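PDB 3N4P: terminase subunit UL89 protein from Human herpesvirus 5, which forms part of the motor that packages viral DNA into capsids, this fragment being the nuclease domain of the terminase large subunit. Local coordinates for residues D220-E223 and Y224-Q228; L190-E193 and Q194-R198; V148-A151 and C152-Q156. All coordinates share one frame; numbering follows the deposited sequence.

Contact 1: residues D220-E223 and Y224-Q228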
ATOM      1  N   ASP B 220      11.875   2.018  -9.937  1.00 39.19           N
ATOM      2  CA  ASP B 220      10.826   1.318  -9.083  1.00 38.63           C
ATOM      3  C   ASP B 220      10.260   0.098  -9.835  1.00 36.31           C
ATOM      4  O   ASP B 220       9.741   0.293 -10.940  1.00 37.38           O
ATOM      5  CB  ASP B 220       9.729   2.344  -8.680  1.00 38.76           C
ATOM      6  CG  ASP B 220       8.485   1.662  -7.999  1.00 45.70           C
ATOM      7  OD1 ASP B 220       8.559   0.510  -7.453  1.00 46.90           O
ATOM      8  OD2 ASP B 220       7.414   2.299  -8.038  1.00 51.63           O
ATOM      9  N   PRO B 221      10.413  -1.155  -9.309  1.00 35.51           N
ATOM     10  CA  PRO B 221       9.984  -2.351 -10.072  1.00 35.35           C
ATOM     11  C   PRO B 221       8.520  -2.394 -10.423  1.00 37.08           C
ATOM     12  O   PRO B 221       8.135  -2.926 -11.496  1.00 35.58           O
ATOM     13  CB  PRO B 221      10.289  -3.551  -9.158  1.00 34.58           C
ATOM     14  CG  PRO B 221      11.464  -3.048  -8.186  1.00 34.12           C
ATOM     15  CD  PRO B 221      11.275  -1.493  -8.138  1.00 36.49           C
ATOM     16  N   ILE B 222       7.684  -1.892  -9.510  1.00 37.92           N
ATOM     17  CA  ILE B 222       6.281  -1.766  -9.784  1.00 37.90           C
ATOM     18  C   ILE B 222       5.937  -0.756 -10.897  1.00 40.81           C
ATOM     19  O   ILE B 222       5.016  -0.988 -11.710  1.00 42.49           O
ATOM     20  CB  ILE B 222       5.488  -1.493  -8.486  1.00 38.55           C
ATOM     21  CG1 ILE B 222       5.612  -2.704  -7.490  1.00 36.76           C
ATOM     22  CG2 ILE B 222       4.079  -1.106  -8.852  1.00 35.94           C
ATOM     23  CD1 ILE B 222       5.316  -4.048  -8.165  1.00 40.95           C
ATOM     24  N   GLU B 223       6.653   0.358 -10.972  1.00 42.29           N
ATOM     25  CA  GLU B 223       6.467   1.323 -12.120  1.00 43.28           C
ATOM     26  C   GLU B 223       6.898   0.707 -13.458  1.00 43.07           C
ATOM     27  O   GLU B 223       6.200   0.823 -14.478  1.00 45.11           O
ATOM     28  CB  GLU B 223       7.209   2.637 -11.865  1.00 45.78           C
ATOM     29  CG  GLU B 223       7.297   3.628 -13.068  1.00 53.96           C
ATOM     30  CD  GLU B 223       7.414   5.141 -12.650  1.00 68.20           C
ATOM     31  OE1 GLU B 223       8.387   5.528 -11.921  1.00 69.03           O
ATOM     32  OE2 GLU B 223       6.542   5.950 -13.099  1.00 70.40           O
ATOM     33  N   TYR B 224       7.991  -0.053 -13.432  1.00 41.48           N
ATOM     34  CA  TYR B 224       8.436  -0.828 -14.562  1.00 40.64           C
ATOM     35  C   TYR B 224       7.396  -1.888 -14.993  1.00 41.10           C
ATOM     36  O   TYR B 224       7.136  -2.049 -16.184  1.00 43.86           O
ATOM     37  CB  TYR B 224       9.726  -1.529 -14.149  1.00 38.81           C
ATOM     38  CG  TYR B 224      10.387  -2.288 -15.258  1.00 40.75           C
ATOM     39  CD1 TYR B 224      10.354  -3.680 -15.286  1.00 39.30           C
ATOM     40  CD2 TYR B 224      11.084  -1.611 -16.296  1.00 43.03           C
ATOM     41  CE1 TYR B 224      10.980  -4.394 -16.312  1.00 40.75           C
ATOM     42  CE2 TYR B 224      11.702  -2.323 -17.340  1.00 40.98           C
ATOM     43  CZ  TYR B 224      11.662  -3.703 -17.328  1.00 44.22           C
ATOM     44  OH  TYR B 224      12.297  -4.396 -18.336  1.00 48.00           O
ATOM     45  N   LEU B 225       6.875  -2.646 -14.027  1.00 39.80           N
ATOM     46  CA  LEU B 225       5.874  -3.648 -14.247  1.00 41.44           C
ATOM     47  C   LEU B 225       4.547  -2.972 -14.761  1.00 42.47           C
ATOM     48  O   LEU B 225       3.911  -3.483 -15.674  1.00 44.18           O
ATOM     49  CB  LEU B 225       5.613  -4.472 -12.961  1.00 40.62           C
ATOM     50  CG  LEU B 225       4.473  -5.498 -13.058  1.00 41.90           C
ATOM     51  CD1 LEU B 225       4.908  -6.652 -13.916  1.00 39.85           C
ATOM     52  CD2 LEU B 225       4.036  -6.069 -11.696  1.00 42.25           C
ATOM     53  N   LEU B 226       4.167  -1.819 -14.224  1.00 42.33           N
ATOM     54  CA  LEU B 226       3.032  -1.090 -14.783  1.00 44.08           C
ATOM     55  C   LEU B 226       3.180  -0.698 -16.264  1.00 47.24           C
ATOM     56  O   LEU B 226       2.185  -0.696 -17.028  1.00 49.27           O
ATOM     57  CB  LEU B 226       2.800   0.169 -14.019  1.00 43.82           C
ATOM     58  CG  LEU B 226       1.632   0.400 -13.044  1.00 48.75           C
ATOM     59  CD1 LEU B 226       0.318  -0.444 -13.341  1.00 51.55           C
ATOM     60  CD2 LEU B 226       2.005   0.346 -11.573  1.00 48.10           C
ATOM     61  N   GLU B 227       4.388  -0.318 -16.688  1.00 47.83           N
ATOM     62  CA  GLU B 227       4.616  -0.028 -18.105  1.00 51.46           C
ATOM     63  C   GLU B 227       4.230  -1.222 -18.991  1.00 51.66           C
ATOM     64  O   GLU B 227       3.612  -1.065 -20.048  1.00 52.04           O
ATOM     65  CB  GLU B 227       6.081   0.435 -18.393  1.00 51.49           C
ATOM     66  CG  GLU B 227       6.268   1.945 -18.277  1.00 57.85           C
ATOM     67  CD  GLU B 227       7.609   2.415 -17.557  1.00 66.92           C
ATOM     68  OE1 GLU B 227       7.598   3.505 -16.907  1.00 71.74           O
ATOM     69  OE2 GLU B 227       8.670   1.744 -17.634  1.00 67.63           O
ATOM     70  N   GLN B 228       4.594  -2.407 -18.531  1.00 51.68           N
ATOM     71  CA  GLN B 228       4.195  -3.645 -19.213  1.00 53.88           C
ATOM     72  C   GLN B 228       2.697  -3.962 -19.132  1.00 54.68           C
ATOM     73  O   GLN B 228       2.121  -4.454 -20.090  1.00 56.06           O
ATOM     74  CB  GLN B 228       5.050  -4.805 -18.736  1.00 53.48           C
ATOM     75  CG  GLN B 228       6.524  -4.569 -19.105  1.00 54.43           C
ATOM     76  CD  GLN B 228       7.437  -5.825 -18.911  1.00 56.20           C
ATOM     77  OE1 GLN B 228       6.963  -6.976 -18.854  1.00 54.30           O
ATOM     78  NE2 GLN B 228       8.753  -5.596 -18.842  1.00 60.69           N
TER
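Tyr-224 N donates to Asp-220 O at 3.1 Å, the first i to i+4 bond of helix 221-229, and Leu-225 N, Leu-226 N and Glu-227 N repeat the pattern on Pro-221 O, Ile-222 O and Glu-223 O. The stretch is a capped helix N-terminus: Asp-220 is the N-cap, and its OD1 takes Ile-222 N from above the carboxylate plane at 3.3 Å, while OD2 forms a salt bridge with Arg-47. Both branches of Ile-222 meet leucines of the next turn. CG2, set anti to the backbone N, meets Leu-226 CD2 at 3.7 Å, and CD1 approaches Leu-225 CD2 more loosely, at 4.3 Å. Phe-43 of helix 37-45 covers all three residues, and Leu-225 also packs on helix 256-267, which carries Asp-256, a predicted nuclease residue. Tyr-224 leads away from the first turn; its OH is hydrogen-bonded to His-99 and its ring meets that of His-219. On the exposed side the carboxylates of Glu-223 and Glu-227 lie with their planes 26° apart. The like charges would be expected to repel, and the magnesium ion about 3 Å from the Glu-223 side chain may offset this. The nearest carboxylate oxygens, Glu-223 OE2 and Glu-227 OE1, are 4.6 Å apart.

Contact 2: residues L190-E193 and Q194-R198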
ATOM      1  N   LEU B 190      -6.318 -18.537 -20.695  1.00 77.10           N
ATOM      2  CA  LEU B 190      -7.006 -18.546 -19.379  1.00 75.67           C
ATOM      3  C   LEU B 190      -6.294 -17.654 -18.339  1.00 69.35           C
ATOM      4  O   LEU B 190      -6.925 -16.822 -17.643  1.00 66.48           O
ATOM      5  CB  LEU B 190      -7.101 -19.975 -18.832  1.00 77.08           C
ATOM      6  CG  LEU B 190      -7.705 -21.044 -19.727  1.00 84.76           C
ATOM      7  CD1 LEU B 190      -7.937 -22.372 -18.974  1.00 86.33           C
ATOM      8  CD2 LEU B 190      -8.993 -20.528 -20.365  1.00 84.30           C
ATOM      9  N   ALA B 191      -4.981 -17.858 -18.242  1.00 64.34           N
ATOM     10  CA  ALA B 191      -4.124 -17.060 -17.366  1.00 61.81           C
ATOM     11  C   ALA B 191      -4.195 -15.554 -17.639  1.00 60.14           C
ATOM     12  O   ALA B 191      -4.484 -14.786 -16.738  1.00 58.91           O
ATOM     13  CB  ALA B 191      -2.599 -17.618 -17.340  1.00 57.76           C
ATOM     14  N   VAL B 192      -4.047 -15.139 -18.891  1.00 62.57           N
ATOM     15  CA  VAL B 192      -4.125 -13.717 -19.219  1.00 62.50           C
ATOM     16  C   VAL B 192      -5.485 -13.159 -18.816  1.00 65.09           C
ATOM     17  O   VAL B 192      -5.595 -12.172 -18.040  1.00 63.43           O
ATOM     18  CB  VAL B 192      -3.770 -13.493 -20.711  1.00 63.68           C
ATOM     19  CG1 VAL B 192      -4.323 -12.176 -21.230  1.00 65.81           C
ATOM     20  CG2 VAL B 192      -2.246 -13.517 -20.857  1.00 66.32           C
ATOM     21  N   GLU B 193      -6.530 -13.809 -19.317  1.00 67.97           N
ATOM     22  CA  GLU B 193      -7.883 -13.397 -19.026  1.00 70.69           C
ATOM     23  C   GLU B 193      -8.212 -13.407 -17.528  1.00 68.02           C
ATOM     24  O   GLU B 193      -8.878 -12.514 -17.052  1.00 67.72           O
ATOM     25  CB  GLU B 193      -8.846 -14.268 -19.824  1.00 74.86           C
ATOM     26  CG  GLU B 193     -10.256 -13.985 -19.541  1.00 84.69           C
ATOM     27  CD  GLU B 193     -10.855 -12.847 -20.385  1.00 93.49           C
ATOM     28  OE1 GLU B 193     -11.034 -11.711 -19.853  1.00 92.51           O
ATOM     29  OE2 GLU B 193     -11.151 -13.109 -21.575  1.00101.06           O
ATOM     30  N   GLN B 194      -7.785 -14.420 -16.794  1.00 67.37           N
ATOM     31  CA  GLN B 194      -7.916 -14.406 -15.326  1.00 67.33           C
ATOM     32  C   GLN B 194      -7.136 -13.241 -14.614  1.00 62.40           C
ATOM     33  O   GLN B 194      -7.633 -12.615 -13.672  1.00 59.39           O
ATOM     34  CB  GLN B 194      -7.458 -15.760 -14.702  1.00 68.81           C
ATOM     35  CG  GLN B 194      -7.541 -15.696 -13.159  1.00 72.47           C
ATOM     36  CD  GLN B 194      -6.789 -16.765 -12.407  1.00 79.70           C
ATOM     37  OE1 GLN B 194      -5.556 -16.673 -12.174  1.00 78.47           O
ATOM     38  NE2 GLN B 194      -7.532 -17.768 -11.970  1.00 82.04           N
ATOM     39  N   PHE B 195      -5.902 -12.981 -15.042  1.00 59.63           N
ATOM     40  CA  PHE B 195      -5.163 -11.821 -14.501  1.00 56.33           C
ATOM     41  C   PHE B 195      -5.917 -10.479 -14.679  1.00 57.15           C
ATOM     42  O   PHE B 195      -6.170  -9.719 -13.716  1.00 54.04           O
ATOM     43  CB  PHE B 195      -3.822 -11.701 -15.177  1.00 54.67           C
ATOM     44  CG  PHE B 195      -3.005 -10.611 -14.620  1.00 54.83           C
ATOM     45  CD1 PHE B 195      -2.344 -10.792 -13.416  1.00 50.82           C
ATOM     46  CD2 PHE B 195      -2.947  -9.382 -15.252  1.00 52.12           C
ATOM     47  CE1 PHE B 195      -1.601  -9.762 -12.873  1.00 50.91           C
ATOM     48  CE2 PHE B 195      -2.154  -8.361 -14.695  1.00 53.85           C
ATOM     49  CZ  PHE B 195      -1.515  -8.571 -13.514  1.00 48.09           C
ATOM     50  N   ILE B 196      -6.298 -10.205 -15.921  1.00 58.67           N
ATOM     51  CA  ILE B 196      -6.884  -8.946 -16.230  1.00 60.23           C
ATOM     52  C   ILE B 196      -8.061  -8.764 -15.279  1.00 62.41           C
ATOM     53  O   ILE B 196      -8.254  -7.682 -14.709  1.00 62.76           O
ATOM     54  CB  ILE B 196      -7.274  -8.891 -17.722  1.00 62.96           C
ATOM     55  CG1 ILE B 196      -6.009  -8.704 -18.570  1.00 63.31           C
ATOM     56  CG2 ILE B 196      -8.379  -7.802 -18.039  1.00 64.12           C
ATOM     57  CD1 ILE B 196      -6.264  -9.027 -20.054  1.00 70.30           C
ATOM     58  N   SER B 197      -8.839  -9.830 -15.075  1.00 64.27           N
ATOM     59  CA  SER B 197     -10.043  -9.697 -14.276  1.00 65.02           C
ATOM     60  C   SER B 197      -9.690  -9.502 -12.802  1.00 61.54           C
ATOM     61  O   SER B 197     -10.284  -8.642 -12.151  1.00 58.69           O
ATOM     62  CB  SER B 197     -10.986 -10.892 -14.484  1.00 69.97           C
ATOM     63  OG  SER B 197     -11.918 -10.935 -13.432  1.00 73.66           O
ATOM     64  N   ARG B 198      -8.746 -10.292 -12.278  1.00 57.87           N
ATOM     65  CA  ARG B 198      -8.255 -10.090 -10.902  1.00 57.55           C
ATOM     66  C   ARG B 198      -7.640  -8.739 -10.605  1.00 55.09           C
ATOM     67  O   ARG B 198      -7.863  -8.183  -9.521  1.00 55.50           O
ATOM     68  CB  ARG B 198      -7.239 -11.189 -10.456  1.00 55.90           C
ATOM     69  CG  ARG B 198      -7.996 -12.482 -10.128  1.00 63.19           C
ATOM     70  CD  ARG B 198      -7.039 -13.666  -9.953  1.00 61.56           C
ATOM     71  NE  ARG B 198      -7.691 -14.769  -9.235  1.00 67.51           N
ATOM     72  CZ  ARG B 198      -7.055 -15.887  -8.834  1.00 69.89           C
ATOM     73  NH1 ARG B 198      -5.781 -16.038  -9.082  1.00 61.46           N
ATOM     74  NH2 ARG B 198      -7.686 -16.849  -8.164  1.00 74.25           N
TER
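Val-192 turns CG1 anti to its own N (chi1 159°), and Ile-196, with CG1 beside its backbone N and an extended chi2 of 164°, reaches back with CD1 to meet it. Val-192 CG1 and Ile-196 CD1 touch at 3.9 Å, the two side chains lying alongside each other and pointing the same way, an i to i+4 apolar pair on helix 187-200. Beneath them Ile-196 N bonds to Val-192 O at 3.0 Å, nearly straight at 170°. The neighbouring turns are closed by Gln-194 N on Leu-190 O, at 2.7 Å, and Phe-195 N on Ala-191 O; the bond from Ser-197 N to Glu-193 O is weak at 3.3 Å. Farther along, Gln-194 NE2 sits 3.7 Å above the plane of the Arg-198 guanidinium, over its centre. Glu-193 forms a salt bridge with Arg-234. Ala-191 and Phe-195 face helix 256-267, and the Phe-195 ring also meets that of Phe-199. The helix is two-sided: Leu-190 and Ser-197 are exposed, whereas Ala-191, Val-192, Phe-195 and Ile-196 are buried. Residues 185-205 are required for UL56 interaction and DNA packaging; within them, the buried apolar side chains imply that this helix is held to the domain by hydrophobic packing.

Contact 3: residues V148-A151 and C152-Q156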
ATOM      1  N   VAL B 148      15.406 -28.113 -17.790  1.00 72.27           N
ATOM      2  CA  VAL B 148      15.775 -29.179 -16.848  1.00 72.40           C
ATOM      3  C   VAL B 148      16.961 -28.749 -16.027  1.00 70.67           C
ATOM      4  O   VAL B 148      16.886 -28.743 -14.797  1.00 69.06           O
ATOM      5  CB  VAL B 148      16.148 -30.528 -17.512  1.00 75.78           C
ATOM      6  CG1 VAL B 148      16.088 -31.666 -16.475  1.00 75.15           C
ATOM      7  CG2 VAL B 148      15.231 -30.836 -18.649  1.00 78.89           C
ATOM      8  N   ARG B 149      18.047 -28.375 -16.698  1.00 71.55           N
ATOM      9  CA  ARG B 149      19.280 -28.078 -16.002  1.00 71.26           C
ATOM     10  C   ARG B 149      19.163 -26.878 -15.126  1.00 67.87           C
ATOM     11  O   ARG B 149      19.733 -26.849 -14.041  1.00 67.82           O
ATOM     12  CB  ARG B 149      20.461 -27.892 -16.973  1.00 73.54           C
ATOM     13  CG  ARG B 149      21.023 -29.183 -17.522  1.00 78.49           C
ATOM     14  CD  ARG B 149      22.304 -28.935 -18.390  1.00 81.80           C
ATOM     15  NE  ARG B 149      21.944 -28.090 -19.538  1.00 82.67           N
ATOM     16  CZ  ARG B 149      21.451 -28.536 -20.700  1.00 86.13           C
ATOM     17  NH1 ARG B 149      21.306 -29.852 -20.950  1.00 90.09           N
ATOM     18  NH2 ARG B 149      21.147 -27.660 -21.646  1.00 83.71           N
ATOM     19  N   ILE B 150      18.426 -25.874 -15.603  1.00 67.21           N
ATOM     20  CA  ILE B 150      18.171 -24.677 -14.831  1.00 62.92           C
ATOM     21  C   ILE B 150      17.371 -24.998 -13.578  1.00 61.93           C
ATOM     22  O   ILE B 150      17.719 -24.517 -12.502  1.00 60.91           O
ATOM     23  CB  ILE B 150      17.509 -23.564 -15.698  1.00 63.44           C
ATOM     24  CG1 ILE B 150      18.546 -22.954 -16.658  1.00 63.51           C
ATOM     25  CG2 ILE B 150      16.713 -22.484 -14.834  1.00 55.87           C
ATOM     26  CD1 ILE B 150      17.901 -22.027 -17.729  1.00 61.94           C
ATOM     27  N   ALA B 151      16.320 -25.804 -13.694  1.00 61.73           N
ATOM     28  CA  ALA B 151      15.563 -26.193 -12.492  1.00 60.38           C
ATOM     29  C   ALA B 151      16.525 -26.754 -11.457  1.00 61.48           C
ATOM     30  O   ALA B 151      16.506 -26.372 -10.263  1.00 60.70           O
ATOM     31  CB  ALA B 151      14.492 -27.228 -12.815  1.00 61.95           C
ATOM     32  N   CYS B 152      17.348 -27.666 -11.921  1.00 61.93           N
ATOM     33  CA  CYS B 152      18.276 -28.358 -11.055  1.00 65.68           C
ATOM     34  C   CYS B 152      19.255 -27.360 -10.444  1.00 62.42           C
ATOM     35  O   CYS B 152      19.577 -27.469  -9.279  1.00 63.72           O
ATOM     36  CB  CYS B 152      18.932 -29.518 -11.829  1.00 66.38           C
ATOM     37  SG  CYS B 152      20.334 -30.192 -11.028  1.00 80.78           S
ATOM     38  N   LEU B 153      19.642 -26.321 -11.185  1.00 60.63           N
ATOM     39  CA  LEU B 153      20.590 -25.337 -10.626  1.00 57.74           C
ATOM     40  C   LEU B 153      19.947 -24.473  -9.585  1.00 53.42           C
ATOM     41  O   LEU B 153      20.574 -24.083  -8.649  1.00 52.63           O
ATOM     42  CB  LEU B 153      21.337 -24.501 -11.685  1.00 56.49           C
ATOM     43  CG  LEU B 153      22.316 -25.231 -12.612  1.00 58.95           C
ATOM     44  CD1 LEU B 153      22.386 -24.511 -13.953  1.00 58.48           C
ATOM     45  CD2 LEU B 153      23.770 -25.477 -12.056  1.00 51.44           C
ATOM     46  N   ILE B 154      18.667 -24.212  -9.727  1.00 53.74           N
ATOM     47  CA  ILE B 154      17.926 -23.369  -8.811  1.00 50.43           C
ATOM     48  C   ILE B 154      17.785 -24.118  -7.508  1.00 53.14           C
ATOM     49  O   ILE B 154      18.049 -23.556  -6.434  1.00 54.71           O
ATOM     50  CB  ILE B 154      16.515 -23.087  -9.335  1.00 50.30           C
ATOM     51  CG1 ILE B 154      16.561 -22.116 -10.544  1.00 47.89           C
ATOM     52  CG2 ILE B 154      15.629 -22.454  -8.156  1.00 47.09           C
ATOM     53  CD1 ILE B 154      15.237 -21.816 -11.176  1.00 53.86           C
ATOM     54  N   ARG B 155      17.306 -25.356  -7.578  1.00 54.60           N
ATOM     55  CA  ARG B 155      17.116 -26.181  -6.392  1.00 57.75           C
ATOM     56  C   ARG B 155      18.455 -26.239  -5.597  1.00 58.25           C
ATOM     57  O   ARG B 155      18.486 -26.107  -4.377  1.00 58.19           O
ATOM     58  CB  ARG B 155      16.698 -27.602  -6.804  1.00 60.63           C
ATOM     59  CG  ARG B 155      16.226 -28.519  -5.672  1.00 65.79           C
ATOM     60  CD  ARG B 155      16.326 -30.018  -6.069  1.00 72.90           C
ATOM     61  NE  ARG B 155      17.534 -30.298  -6.844  1.00 75.00           N
ATOM     62  CZ  ARG B 155      18.751 -30.516  -6.344  1.00 79.14           C
ATOM     63  NH1 ARG B 155      18.979 -30.496  -5.028  1.00 80.57           N
ATOM     64  NH2 ARG B 155      19.769 -30.735  -7.180  1.00 78.84           N
ATOM     65  N   GLN B 156      19.532 -26.404  -6.326  1.00 58.65           N
ATOM     66  CA  GLN B 156      20.879 -26.316  -5.775  1.00 61.22           C
ATOM     67  C   GLN B 156      21.260 -25.051  -4.962  1.00 59.56           C
ATOM     68  O   GLN B 156      21.721 -25.187  -3.820  1.00 60.25           O
ATOM     69  CB  GLN B 156      21.861 -26.475  -6.910  1.00 62.36           C
ATOM     70  CG  GLN B 156      22.291 -27.839  -7.087  1.00 69.06           C
ATOM     71  CD  GLN B 156      23.294 -27.979  -8.238  1.00 76.94           C
ATOM     72  OE1 GLN B 156      23.017 -28.696  -9.235  1.00 81.65           O
ATOM     73  NE2 GLN B 156      24.439 -27.270  -8.136  1.00 73.51           N
TER
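Ile-150 CG2 and Ile-154 CD1 meet at 4.0 Å, one turn apart on helix 144-161, their side chains running at a slant to each other. Placing CG1 of Ile-154 beside its backbone N (chi1 -72°) also lays that atom against Ile-150 O, at 3.3 Å. Leu-153 does likewise on the adjoining flank: CG rests 3.4 Å from Arg-149 O, and CD1 is almost as near. The backbone beneath sets this spacing. Cys-152 N donates to Val-148 O, Leu-153 N to Arg-149 O and Ile-154 N to Ile-150 O. Ala-151 O receives two N-H groups, a nearly straight bond of 3.0 Å from Arg-155 N (176°) and a weak, bent one from Ile-154 N (123°), so this carbonyl is shared between two successive residues. Arg-149 is exposed, and its NE forms a salt bridge with Glu-110 of helix 109-127. The helix is the crossover of the beta-alpha-beta unit 133-138, 144-161, 165-172: Ala-151 packs on Val-138 and Phe-168, and Ile-154 on Ile-136, so the helix lies against both parallel strands, while Leu-153 and Ile-154 also reach Ala-114 of helix 109-127.

Overall arrangement
Along the chain contact 3 comes first, then contact 2, then contact 1, on helices 144-161, 187-200 and 221-229. Contacts 1 and 2 are neighbours, with centres 18 Å apart and nearest atoms about 6 Å apart, and both pack against helix 256-267. Contact 3 lies on the opposite side of the chain's centre from each of them, its centre 28 Å from that of contact 1 and 29 Å from that of contact 2. The mixed sheet connects the two sides: contact 3 covers strands 133-138 and 165-172, contact 1 strand 91-100 and contact 2 strand 204-211. The three helices thus flank the sheet of a nuclease domain whose magnesium site holds Asp-68 and Glu-139, with contact 2 in the UL56-interaction region.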